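PDB 2DFU: probable 2-hydroxyhepta-2,4-diene-1,7-dioate isomerase from Thermus thermophilus, which probably isomerises 2-hydroxyhepta-2,4-diene-1,7-dioate as a metal-binding member of the fumarylacetoacetate hydrolase (FAH) family. Local coordinates for residues K49-G54 with P76-K81; T183-Y188 with G197-M202; I146-V151 with D165-L170; A118-D123 with L222-T227; T187-T192 with P238-E243. One frame throughout, in Å; residues are numbered along the deposited sequence.

Interaction 1: K49-G54 with P76-K81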
# COMPACT_ATOMS: atom_id res chain seq x y z
N LYS A 49 3.71 1.23 2.84
CA LYS A 49 2.33 0.80 3.06
C LYS A 49 1.86 1.20 4.45
O LYS A 49 2.67 1.48 5.34
CB LYS A 49 2.21 -0.71 2.88
CG LYS A 49 3.07 -1.53 3.83
CD LYS A 49 2.93 -3.02 3.52
CE LYS A 49 3.79 -3.86 4.46
NZ LYS A 49 5.23 -3.57 4.25
N ILE A 50 0.54 1.24 4.64
CA ILE A 50 -0.04 1.62 5.93
C ILE A 50 -0.99 0.52 6.38
O ILE A 50 -2.02 0.27 5.75
CB ILE A 50 -0.79 2.95 5.78
CG1 ILE A 50 0.21 4.04 5.38
CG2 ILE A 50 -1.49 3.32 7.09
CD1 ILE A 50 -0.40 5.17 4.59
N VAL A 51 -0.64 -0.15 7.48
CA VAL A 51 -1.45 -1.23 8.02
C VAL A 51 -2.29 -0.73 9.19
O VAL A 51 -1.78 -0.10 10.11
CB VAL A 51 -0.55 -2.40 8.50
CG1 VAL A 51 -1.39 -3.59 8.87
CG2 VAL A 51 0.44 -2.77 7.39
N CYS A 52 -3.60 -1.00 9.15
CA CYS A 52 -4.47 -0.51 10.21
C CYS A 52 -5.24 -1.59 10.95
O CYS A 52 -5.64 -2.59 10.38
CB CYS A 52 -5.46 0.49 9.62
SG CYS A 52 -4.72 1.55 8.36
N VAL A 53 -5.45 -1.35 12.24
CA VAL A 53 -6.18 -2.28 13.09
C VAL A 53 -7.65 -1.88 13.17
O VAL A 53 -7.99 -0.70 13.10
CB VAL A 53 -5.60 -2.31 14.52
CG1 VAL A 53 -6.46 -3.17 15.43
CG2 VAL A 53 -4.18 -2.85 14.48
N GLY A 54 -8.51 -2.88 13.30
CA GLY A 54 -9.93 -2.60 13.42
C GLY A 54 -10.26 -2.31 14.88
O GLY A 54 -9.60 -1.51 15.53
N PRO A 76 -6.01 -9.48 15.80
CA PRO A 76 -6.23 -8.11 15.33
C PRO A 76 -6.81 -8.11 13.91
O PRO A 76 -6.28 -8.78 13.03
CB PRO A 76 -4.83 -7.50 15.36
CG PRO A 76 -4.12 -8.31 16.42
CD PRO A 76 -4.59 -9.71 16.14
N GLY A 77 -7.91 -7.40 13.71
CA GLY A 77 -8.49 -7.32 12.38
C GLY A 77 -7.65 -6.26 11.67
O GLY A 77 -7.35 -5.23 12.27
N LEU A 78 -7.28 -6.50 10.42
CA LEU A 78 -6.44 -5.54 9.70
C LEU A 78 -6.97 -5.08 8.35
O LEU A 78 -7.76 -5.78 7.71
CB LEU A 78 -5.05 -6.14 9.47
CG LEU A 78 -4.26 -6.71 10.65
CD1 LEU A 78 -3.07 -7.49 10.11
CD2 LEU A 78 -3.80 -5.59 11.57
N PHE A 79 -6.54 -3.90 7.93
CA PHE A 79 -6.90 -3.36 6.63
C PHE A 79 -5.79 -2.41 6.19
O PHE A 79 -5.04 -1.89 7.02
CB PHE A 79 -8.27 -2.67 6.62
CG PHE A 79 -8.38 -1.48 7.52
CD1 PHE A 79 -8.75 -1.62 8.86
CD2 PHE A 79 -8.16 -0.20 7.03
CE1 PHE A 79 -8.91 -0.50 9.68
CE2 PHE A 79 -8.31 0.93 7.84
CZ PHE A 79 -8.69 0.77 9.16
N LEU A 80 -5.69 -2.20 4.88
CA LEU A 80 -4.65 -1.33 4.33
C LEU A 80 -5.14 0.01 3.82
O LEU A 80 -6.31 0.18 3.49
CB LEU A 80 -3.94 -2.04 3.17
CG LEU A 80 -3.32 -3.41 3.45
CD1 LEU A 80 -2.98 -4.09 2.13
CD2 LEU A 80 -2.06 -3.26 4.32
N LYS A 81 -4.21 0.96 3.76
CA LYS A 81 -4.47 2.28 3.22
C LYS A 81 -3.26 2.54 2.33
O LYS A 81 -2.14 2.15 2.66
CB LYS A 81 -4.54 3.34 4.34
CG LYS A 81 -5.85 3.35 5.11
CD LYS A 81 -5.74 4.16 6.40
CE LYS A 81 -6.41 5.52 6.31
NZ LYS A 81 -7.89 5.48 6.49

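Interaction 2: T183-Y188 with G197-M202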
# COMPACT_ATOMS: atom_id res chain seq x y z
N THR A 183 -0.93 6.04 27.64
CA THR A 183 -1.20 7.39 27.18
C THR A 183 -2.68 7.53 26.80
O THR A 183 -3.41 6.54 26.74
CB THR A 183 -0.31 7.77 25.97
OG1 THR A 183 -0.40 9.18 25.73
CG2 THR A 183 -0.74 7.02 24.72
N TRP A 184 -3.11 8.76 26.57
CA TRP A 184 -4.50 9.02 26.21
C TRP A 184 -4.65 9.59 24.80
O TRP A 184 -3.82 10.36 24.33
CB TRP A 184 -5.15 9.99 27.20
CG TRP A 184 -5.31 9.46 28.57
CD1 TRP A 184 -4.35 9.33 29.53
CD2 TRP A 184 -6.52 8.94 29.15
NE1 TRP A 184 -4.88 8.77 30.67
CE2 TRP A 184 -6.21 8.51 30.46
CE3 TRP A 184 -7.83 8.78 28.68
CZ2 TRP A 184 -7.16 7.95 31.32
CZ3 TRP A 184 -8.78 8.22 29.53
CH2 TRP A 184 -8.44 7.81 30.83
N VAL A 185 -5.74 9.19 24.15
CA VAL A 185 -6.06 9.66 22.82
C VAL A 185 -7.39 10.42 22.94
O VAL A 185 -8.40 9.85 23.33
CB VAL A 185 -6.25 8.48 21.84
CG1 VAL A 185 -6.71 8.99 20.49
CG2 VAL A 185 -4.95 7.69 21.69
N ARG A 186 -7.37 11.71 22.62
CA ARG A 186 -8.57 12.52 22.70
C ARG A 186 -8.85 13.24 21.38
O ARG A 186 -7.96 13.87 20.80
CB ARG A 186 -8.45 13.54 23.83
CG ARG A 186 -8.26 12.91 25.21
CD ARG A 186 -8.28 13.97 26.31
NE ARG A 186 -8.21 13.40 27.65
CZ ARG A 186 -7.08 13.09 28.28
NH1 ARG A 186 -5.91 13.30 27.70
NH2 ARG A 186 -7.13 12.58 29.51
N THR A 187 -10.09 13.15 20.91
CA THR A 187 -10.50 13.78 19.66
C THR A 187 -11.50 14.89 19.93
O THR A 187 -12.46 14.70 20.68
CB THR A 187 -11.18 12.76 18.72
OG1 THR A 187 -10.27 11.69 18.42
CG2 THR A 187 -11.60 13.43 17.42
N TYR A 188 -11.27 16.05 19.32
CA TYR A 188 -12.15 17.20 19.48
C TYR A 188 -12.66 17.64 18.11
O TYR A 188 -11.89 17.72 17.15
CB TYR A 188 -11.42 18.37 20.14
CG TYR A 188 -10.85 18.08 21.51
CD1 TYR A 188 -9.61 17.45 21.64
CD2 TYR A 188 -11.55 18.40 22.66
CE1 TYR A 188 -9.08 17.17 22.90
CE2 TYR A 188 -11.04 18.12 23.93
CZ TYR A 188 -9.80 17.50 24.03
OH TYR A 188 -9.30 17.21 25.28
N GLY A 197 -9.83 7.82 25.01
CA GLY A 197 -9.47 6.46 25.33
C GLY A 197 -8.08 6.37 25.92
O GLY A 197 -7.18 7.11 25.53
N HIS A 198 -7.92 5.47 26.88
CA HIS A 198 -6.63 5.26 27.53
C HIS A 198 -6.05 4.06 26.78
O HIS A 198 -6.73 3.04 26.64
CB HIS A 198 -6.85 4.93 29.01
CG HIS A 198 -5.59 4.95 29.83
ND1 HIS A 198 -5.59 4.76 31.19
CD2 HIS A 198 -4.30 5.13 29.47
CE1 HIS A 198 -4.35 4.82 31.64
NE2 HIS A 198 -3.55 5.05 30.62
N THR A 199 -4.82 4.18 26.29
CA THR A 199 -4.22 3.08 25.52
C THR A 199 -3.98 1.80 26.30
O THR A 199 -3.69 0.76 25.70
CB THR A 199 -2.89 3.51 24.85
OG1 THR A 199 -1.95 3.91 25.85
CG2 THR A 199 -3.13 4.66 23.87
N SER A 200 -4.10 1.86 27.62
CA SER A 200 -3.90 0.68 28.46
C SER A 200 -5.11 -0.23 28.28
O SER A 200 -5.09 -1.39 28.67
CB SER A 200 -3.77 1.08 29.93
OG SER A 200 -4.98 1.64 30.42
N GLN A 201 -6.16 0.31 27.69
CA GLN A 201 -7.39 -0.44 27.47
C GLN A 201 -7.42 -1.11 26.11
O GLN A 201 -8.46 -1.61 25.69
CB GLN A 201 -8.59 0.48 27.63
CG GLN A 201 -8.68 1.12 29.01
CD GLN A 201 -8.72 0.09 30.11
OE1 GLN A 201 -7.82 0.03 30.94
NE2 GLN A 201 -9.78 -0.72 30.13
N MET A 202 -6.29 -1.11 25.41
CA MET A 202 -6.21 -1.74 24.10
C MET A 202 -6.38 -3.25 24.22
O MET A 202 -5.82 -3.87 25.11
CB MET A 202 -4.87 -1.46 23.41
CG MET A 202 -4.76 -0.12 22.69
SD MET A 202 -3.17 0.01 21.84
CE MET A 202 -3.23 1.73 21.20

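Interaction 3: I146-V151 with D165-L170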
# COMPACT_ATOMS: atom_id res chain seq x y z
N ILE A 146 -9.90 8.58 8.46
CA ILE A 146 -11.13 9.02 7.81
C ILE A 146 -11.83 7.80 7.20
O ILE A 146 -11.21 7.00 6.49
CB ILE A 146 -10.83 10.04 6.70
CG1 ILE A 146 -10.18 11.29 7.30
CG2 ILE A 146 -12.13 10.40 5.97
CD1 ILE A 146 -11.11 12.13 8.16
N THR A 147 -13.13 7.67 7.47
CA THR A 147 -13.90 6.52 7.00
C THR A 147 -15.23 6.86 6.31
O THR A 147 -16.05 7.61 6.84
CB THR A 147 -14.24 5.58 8.19
OG1 THR A 147 -13.03 5.22 8.87
CG2 THR A 147 -14.95 4.34 7.71
N ALA A 148 -15.44 6.28 5.13
CA ALA A 148 -16.70 6.48 4.42
C ALA A 148 -17.51 5.22 4.73
O ALA A 148 -17.37 4.19 4.06
CB ALA A 148 -16.46 6.62 2.93
N ARG A 149 -18.35 5.32 5.76
CA ARG A 149 -19.17 4.21 6.25
C ARG A 149 -20.14 3.54 5.29
O ARG A 149 -20.32 2.33 5.36
CB ARG A 149 -19.95 4.65 7.49
CG ARG A 149 -19.10 5.28 8.57
CD ARG A 149 -19.08 4.45 9.85
NE ARG A 149 -18.53 3.12 9.64
CZ ARG A 149 -17.95 2.40 10.59
NH1 ARG A 149 -17.83 2.89 11.82
NH2 ARG A 149 -17.49 1.18 10.33
N ASP A 150 -20.79 4.30 4.41
CA ASP A 150 -21.74 3.67 3.51
C ASP A 150 -21.09 2.71 2.52
O ASP A 150 -21.46 1.55 2.45
CB ASP A 150 -22.60 4.72 2.77
CG ASP A 150 -21.80 5.93 2.32
OD1 ASP A 150 -20.56 5.87 2.30
OD2 ASP A 150 -22.44 6.94 1.98
N VAL A 151 -20.10 3.19 1.77
CA VAL A 151 -19.43 2.33 0.81
C VAL A 151 -18.69 1.20 1.53
O VAL A 151 -18.46 0.14 0.95
CB VAL A 151 -18.44 3.12 -0.06
CG1 VAL A 151 -19.20 4.21 -0.83
CG2 VAL A 151 -17.35 3.75 0.80
N ASP A 165 -8.16 9.41 -1.42
CA ASP A 165 -7.17 10.46 -1.23
C ASP A 165 -7.44 11.28 0.04
O ASP A 165 -8.58 11.61 0.33
CB ASP A 165 -7.14 11.41 -2.44
CG ASP A 165 -6.55 10.76 -3.69
OD1 ASP A 165 -5.88 9.71 -3.57
OD2 ASP A 165 -6.74 11.31 -4.79
N LYS A 166 -6.37 11.59 0.77
CA LYS A 166 -6.44 12.37 2.01
C LYS A 166 -7.21 11.73 3.16
O LYS A 166 -7.58 12.42 4.12
CB LYS A 166 -7.02 13.77 1.75
CG LYS A 166 -6.52 14.47 0.48
CD LYS A 166 -5.00 14.51 0.37
CE LYS A 166 -4.60 15.19 -0.95
NZ LYS A 166 -3.14 15.25 -1.16
N PHE A 167 -7.49 10.43 3.09
CA PHE A 167 -8.21 9.78 4.19
C PHE A 167 -7.31 9.45 5.37
O PHE A 167 -7.69 8.67 6.25
CB PHE A 167 -8.91 8.52 3.70
CG PHE A 167 -10.31 8.76 3.20
CD1 PHE A 167 -10.69 10.01 2.70
CD2 PHE A 167 -11.25 7.73 3.21
CE1 PHE A 167 -11.98 10.23 2.22
CE2 PHE A 167 -12.55 7.94 2.73
CZ PHE A 167 -12.91 9.20 2.23
N LEU A 168 -6.12 10.03 5.41
CA LEU A 168 -5.22 9.78 6.52
C LEU A 168 -4.35 10.95 6.96
O LEU A 168 -3.16 11.00 6.66
CB LEU A 168 -4.32 8.57 6.24
CG LEU A 168 -3.44 8.15 7.43
CD1 LEU A 168 -4.32 7.73 8.62
CD2 LEU A 168 -2.52 7.00 7.03
N PRO A 169 -4.96 11.94 7.63
CA PRO A 169 -4.15 13.08 8.09
C PRO A 169 -3.16 12.44 9.07
O PRO A 169 -3.56 11.57 9.85
CB PRO A 169 -5.17 13.96 8.80
CG PRO A 169 -6.43 13.72 8.02
CD PRO A 169 -6.40 12.21 7.81
N LEU A 170 -1.89 12.83 9.03
CA LEU A 170 -0.91 12.21 9.92
C LEU A 170 0.13 13.20 10.40
O LEU A 170 0.74 13.91 9.60
CB LEU A 170 -0.21 11.05 9.19
CG LEU A 170 0.69 10.13 10.02
CD1 LEU A 170 -0.17 9.08 10.72
CD2 LEU A 170 1.70 9.45 9.11

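Interaction 4: A118-D123 with L222-T227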
# COMPACT_ATOMS: atom_id res chain seq x y z
N ALA A 118 -0.63 6.40 16.15
CA ALA A 118 0.00 5.79 14.99
C ALA A 118 1.46 5.43 15.27
O ALA A 118 2.15 6.12 16.01
CB ALA A 118 -0.09 6.73 13.79
N VAL A 119 1.92 4.33 14.68
CA VAL A 119 3.29 3.91 14.89
C VAL A 119 4.09 4.00 13.60
O VAL A 119 3.60 3.65 12.53
CB VAL A 119 3.36 2.45 15.38
CG1 VAL A 119 4.79 2.06 15.66
CG2 VAL A 119 2.51 2.28 16.62
N VAL A 120 5.32 4.49 13.71
CA VAL A 120 6.19 4.59 12.55
C VAL A 120 7.32 3.60 12.79
O VAL A 120 8.10 3.73 13.73
CB VAL A 120 6.78 6.01 12.37
CG1 VAL A 120 7.69 6.04 11.15
CG2 VAL A 120 5.65 7.04 12.21
N VAL A 121 7.41 2.59 11.93
CA VAL A 121 8.42 1.56 12.05
C VAL A 121 9.83 2.06 11.77
O VAL A 121 10.05 2.81 10.81
CB VAL A 121 8.08 0.39 11.11
CG1 VAL A 121 9.20 -0.64 11.11
CG2 VAL A 121 6.76 -0.22 11.54
N GLY A 122 10.77 1.65 12.61
CA GLY A 122 12.15 2.07 12.44
C GLY A 122 13.02 1.03 11.75
O GLY A 122 13.73 1.34 10.80
N ASP A 123 12.99 -0.21 12.24
CA ASP A 123 13.79 -1.28 11.64
C ASP A 123 12.86 -2.31 11.01
O ASP A 123 11.77 -2.56 11.52
CB ASP A 123 14.65 -1.97 12.71
CG ASP A 123 15.44 -0.97 13.56
OD1 ASP A 123 16.22 -0.18 12.99
OD2 ASP A 123 15.29 -0.98 14.80
N LEU A 222 9.93 2.99 8.20
CA LEU A 222 9.03 4.11 7.94
C LEU A 222 7.60 3.74 7.53
O LEU A 222 6.80 4.61 7.17
CB LEU A 222 9.66 5.08 6.92
CG LEU A 222 11.05 5.59 7.37
CD1 LEU A 222 11.59 6.61 6.38
CD2 LEU A 222 10.95 6.20 8.76
N ASP A 223 7.26 2.45 7.60
CA ASP A 223 5.88 2.05 7.32
C ASP A 223 5.08 2.57 8.51
O ASP A 223 5.63 2.77 9.59
CB ASP A 223 5.72 0.52 7.27
CG ASP A 223 5.99 -0.05 5.90
OD1 ASP A 223 6.10 0.73 4.93
OD2 ASP A 223 6.07 -1.29 5.78
N VAL A 224 3.78 2.79 8.31
CA VAL A 224 2.93 3.30 9.38
C VAL A 224 1.90 2.25 9.78
O VAL A 224 1.36 1.53 8.94
CB VAL A 224 2.20 4.60 8.91
CG1 VAL A 224 1.16 5.02 9.93
CG2 VAL A 224 3.22 5.72 8.72
N VAL A 225 1.65 2.14 11.08
CA VAL A 225 0.67 1.18 11.58
C VAL A 225 -0.28 1.93 12.50
O VAL A 225 0.17 2.63 13.40
CB VAL A 225 1.35 0.04 12.38
CG1 VAL A 225 0.30 -0.90 12.96
CG2 VAL A 225 2.32 -0.74 11.48
N LEU A 226 -1.59 1.81 12.24
CA LEU A 226 -2.60 2.48 13.06
C LEU A 226 -3.10 1.48 14.11
O LEU A 226 -3.30 0.31 13.81
CB LEU A 226 -3.77 2.96 12.20
CG LEU A 226 -3.44 3.85 11.00
CD1 LEU A 226 -4.73 4.49 10.48
CD2 LEU A 226 -2.44 4.93 11.37
N THR A 227 -3.31 1.96 15.33
CA THR A 227 -3.72 1.08 16.43
C THR A 227 -5.18 1.08 16.88
O THR A 227 -5.47 0.73 18.03
CB THR A 227 -2.83 1.36 17.65
OG1 THR A 227 -3.04 2.70 18.10
CG2 THR A 227 -1.37 1.20 17.28

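Interaction 5: T187-T192 with P238-E243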
# COMPACT_ATOMS: atom_id res chain seq x y z
N THR A 187 -10.09 13.15 20.91
CA THR A 187 -10.50 13.78 19.66
C THR A 187 -11.50 14.89 19.93
O THR A 187 -12.46 14.70 20.68
CB THR A 187 -11.18 12.76 18.72
OG1 THR A 187 -10.27 11.69 18.42
CG2 THR A 187 -11.60 13.43 17.42
N TYR A 188 -11.27 16.05 19.32
CA TYR A 188 -12.15 17.20 19.48
C TYR A 188 -12.66 17.64 18.11
O TYR A 188 -11.89 17.72 17.15
CB TYR A 188 -11.42 18.37 20.14
CG TYR A 188 -10.85 18.08 21.51
CD1 TYR A 188 -9.61 17.45 21.64
CD2 TYR A 188 -11.55 18.40 22.66
CE1 TYR A 188 -9.08 17.17 22.90
CE2 TYR A 188 -11.04 18.12 23.93
CZ TYR A 188 -9.80 17.50 24.03
OH TYR A 188 -9.30 17.21 25.28
N VAL A 189 -13.95 17.90 18.01
CA VAL A 189 -14.53 18.37 16.75
C VAL A 189 -15.24 19.69 17.03
O VAL A 189 -16.15 19.77 17.86
CB VAL A 189 -15.52 17.34 16.17
CG1 VAL A 189 -16.17 17.90 14.92
CG2 VAL A 189 -14.78 16.04 15.83
N ASN A 190 -14.78 20.74 16.35
CA ASN A 190 -15.34 22.07 16.53
C ASN A 190 -15.30 22.48 18.01
O ASN A 190 -16.26 23.04 18.55
CB ASN A 190 -16.76 22.13 15.96
CG ASN A 190 -16.79 21.79 14.47
OD1 ASN A 190 -15.90 22.18 13.72
ND2 ASN A 190 -17.83 21.07 14.05
N GLY A 191 -14.18 22.20 18.65
CA GLY A 191 -13.99 22.55 20.05
C GLY A 191 -14.60 21.64 21.10
O GLY A 191 -14.43 21.89 22.29
N THR A 192 -15.29 20.59 20.67
CA THR A 192 -15.94 19.68 21.62
C THR A 192 -15.35 18.27 21.64
O THR A 192 -15.16 17.64 20.59
CB THR A 192 -17.45 19.57 21.32
OG1 THR A 192 -18.03 20.88 21.30
CG2 THR A 192 -18.13 18.73 22.37
N PRO A 238 -18.68 19.14 6.02
CA PRO A 238 -17.74 20.07 5.40
C PRO A 238 -17.46 21.20 6.38
O PRO A 238 -18.36 21.70 7.05
CB PRO A 238 -18.50 20.54 4.17
CG PRO A 238 -19.24 19.30 3.76
CD PRO A 238 -19.76 18.77 5.08
N GLY A 239 -16.20 21.60 6.50
CA GLY A 239 -15.87 22.68 7.40
C GLY A 239 -15.53 22.28 8.82
O GLY A 239 -15.06 23.11 9.60
N ASP A 240 -15.76 21.02 9.18
CA ASP A 240 -15.43 20.58 10.53
C ASP A 240 -13.94 20.72 10.83
O ASP A 240 -13.09 20.38 9.99
CB ASP A 240 -15.83 19.12 10.76
CG ASP A 240 -17.30 18.95 11.08
OD1 ASP A 240 -17.97 19.95 11.42
OD2 ASP A 240 -17.77 17.80 11.00
N ARG A 241 -13.62 21.23 12.02
CA ARG A 241 -12.24 21.39 12.45
C ARG A 241 -11.95 20.31 13.48
O ARG A 241 -12.65 20.21 14.49
CB ARG A 241 -12.03 22.77 13.06
CG ARG A 241 -12.09 23.89 12.03
CD ARG A 241 -11.79 25.23 12.68
NE ARG A 241 -11.54 26.26 11.68
CZ ARG A 241 -11.17 27.50 11.96
NH1 ARG A 241 -11.00 27.87 13.23
NH2 ARG A 241 -10.96 28.36 10.98
N LEU A 242 -10.93 19.51 13.23
CA LEU A 242 -10.57 18.34 14.02
C LEU A 242 -9.21 18.47 14.71
O LEU A 242 -8.22 18.94 14.17
CB LEU A 242 -10.55 17.11 13.12
CG LEU A 242 -11.94 16.60 12.76
CD1 LEU A 242 -12.50 17.30 11.52
CD2 LEU A 242 -11.95 15.11 12.42
N GLU A 243 -9.23 18.01 15.95
CA GLU A 243 -8.02 18.02 16.76
C GLU A 243 -7.89 16.69 17.49
O GLU A 243 -8.76 16.29 18.24
CB GLU A 243 -8.24 19.14 17.78
CG GLU A 243 -7.00 19.52 18.59
CD GLU A 243 -7.37 20.70 19.47
OE1 GLU A 243 -6.82 20.83 20.55
OE2 GLU A 243 -8.26 21.47 19.09
O HOH W 1 -11.59 21.20 17.34

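Interaction 1: K49-G54 with P76-K81
I50 faces K81 and V53 faces L78 across two antiparallel strands, 50-53 and 78-81, whose directions differ by 144°, the short axes passing 4.6 Å apart. The pair belongs to the beta-rich core of the FAH fold. Strand 50-53 also pairs in parallel with strand 224-226. C52 and F79 form a hydrogen-bonded pair. C52 N reaches F79 O at 2.7 Å, nearly in line with the carbonyl bond, and F79 N returns to C52 O at 2.9 Å. K81 N binds I50 O at 3.0 Å, while the reverse bond from I50 N is weak.

C52 and F79 also meet through their side chains. CG of F79 sits between its backbone N and carbonyl carbon (chi1 62°), which lays one ring face over C52. C52 CB lies 3.4 Å from the F79 ring centroid, a CH-pi contact. C52 SG lies obliquely to the same ring and touches K81 CD at 3.4 Å. The K81 chain then bends away, and NZ forms a salt bridge with D145 and a hydrogen bond to K162 O. W158 meets the F79 ring edge-to-face.

V51, V53, L78 and L80 fill the other face of the sheet. Helix 206-214 packs on both valines, and V159 of the second subunit packs on both leucines. V51 splits its methyls between the leucines: V51 CG1 touches L78 CD2 at 4.1 Å and V51 CG2 touches L80 CD2 at 4.0 Å.

Interaction 2: T183-Y188 with G197-M202
The open end of the beta hairpin of strands 184-189 and 192-198 lies here, where W184 stacks on H198 and T183 is hydrogen-bonded to T199. W184 and H198 form an antiparallel non-hydrogen-bonded pair. The next pair, V185 with G197, is hydrogen-bonded both ways, with V185 N to G197 O at 2.9 Å.

The imidazole of H198 lies face-to-face on the five-membered ring of W184, centroids 4.2 Å apart and planes at 15°. CB of H198 sits over the six-membered ring of the indole. R186 NH2 lies over the opposite indole face; the guanidinium is held by E196 and E247. S200 OG lies over the far face of the imidazole. Each of the two rings therefore has a neighbour on both faces.

Past the strand end, T199 takes over the pairing. T199 N points straight at T183 O (2.8 Å, 179° at the hydrogen). OG1 of T199 stands between its own backbone N and carbonyl carbon (chi1 60°), where it accepts T183 N at 3.0 Å. The same hydroxyl also bonds P180 O. T183 O lies near the imidazole plane, at its edge, 3.2 Å from H198 CD2. The two threonine methyls pack tightly, with T183 CG2 and T199 CG2 3.5 Å apart.

Interaction 3: I146-V151 with D165-L170
I146 and F167 carry this contact, with A148 in a smaller part. It joins the end of strand 137-148 to the start of strand 168-175, antiparallel neighbours in the FAH fold. The chain between them holds two short helices, 149-154 and 159-162.

The two main side chains cross at about a right angle. CG2 of I146 lies anti to its backbone N and stands over the centre of the F167 ring. I146 CG2 is 3.6 Å from the F167 ring centroid and 11° off the normal, a CH-pi contact. F167 CD2 also lies 3.4 Å from I146 O. A148 CB meets F167 CE2 at 4.1 Å. L111 touches both I146 and F167, and P105 also packs on F167.

One backbone hydrogen bond links the segments. I146 N gives to F167 O at 3.1 Å, with the donor well above the carbonyl plane. K81 NZ makes a further, weak bond to the same oxygen.

An alanine in place of F167 would probably leave I146 CG2 and A148 CB without the ring they pack on, opening a gap in this buried layer. Nearby, D165 bonds T218 of the second subunit, which places this corner at the dimer contact. The other branch of I146 turns from the ring to the proline: I146 CG1 meets P169 CD at 3.9 Å.

Interaction 4: A118-D123 with L222-T227
A118 begins an antiparallel pairing with L226, as strand 111-121 runs beside strand 224-226 in the core of the FAH fold. The two strand directions, taken over 118-121 and 224-226, differ by 156°. A118 CB touches L226 CD2 at 3.8 Å, and L170 of strand 168-175 packs against A118 CB as well.

V119 turns to the other face of the sheet. It exchanges two backbone bonds with V225, the shorter from V119 N to V225 O at 2.8 Å. V119 CG2 meets T227 CG2 at 4.1 Å, the two side chains crossing at about a right angle. The T227 hydroxyl bonds L117 O. Helix 206-214 lies on this face, against V119, V225 and T227.

V120 points back to the side of A118. Its CG1 lies anti to the backbone N (chi1 180°), and V120 CG1 touches L222 CD2 at 4.0 Å.

V121 makes the last bonds. V121 N binds D223 O at 2.9 Å. The carboxylate of D223 is taken up by T48, E220 N and a salt bridge to K49. V121 O is met one residue earlier in 222-227: L222 N lies 2.6 Å from V121 O, tilted 31° from the carbonyl plane.

Interaction 5: T187-T192 with P238-E243
R241 O is held by two donors, N190 N and a water. N190 N reaches R241 O at 2.9 Å in a nearly straight bond (175° at the hydrogen). The water bridges R241 O to G191 N. N190 and G191 are the corner residues of a type I' turn, V189 to T192, that closes the hairpin of strands 184-189 and 192-198.

The N190 side chain adds two bonds. With CG beside its backbone N (chi1 -60°), the amide hangs over the start of strand 241-246. N190 OD1 accepts R241 N at 3.0 Å, so R241 is bonded through both backbone N and O. N190 ND2 gives to D240 OD1 at 2.9 Å. The bond lies in the amide plane of N190 but comes from above the carboxylate plane of D240. D240 OD2 binds R237 N. An alanine at D240 would probably leave N190 ND2 and R237 N without their carboxylate acceptors and hold the N190 amide less firmly.

Further along, Y188 and E243 form an antiparallel hydrogen-bonded pair, with Y188 N to E243 O at 2.7 Å. V189 CG2 packs on L242 CG at 4.2 Å.

Strand 241-246 runs between 184-189 and 250-259 in a five-stranded mixed sheet. R241 makes a cation-pi contact with W96 of helix 95-98. Y113 of strand 111-121 packs against V189 and L242.

From the N terminus, interaction 1 closes first, joining 49-54 to 76-81 before any other contact opens. Interaction 4 opens next at 118-123 and closes only at 222-227. Interactions 3 and 2 nest within that loop, one after the other. Interaction 5 starts inside it but closes beyond it, so it crosses interaction 4. Strand 224-226 ties interactions 1 and 4 side by side, and L168 and L170 bring interaction 3 against interaction 4. Interactions 2 and 5 share T187 and Y188 in the second, five-stranded sheet, where 192-198 and 241-246 flank 184-189. M202 of interaction 2 touches T227 of interaction 4, linking the two regions.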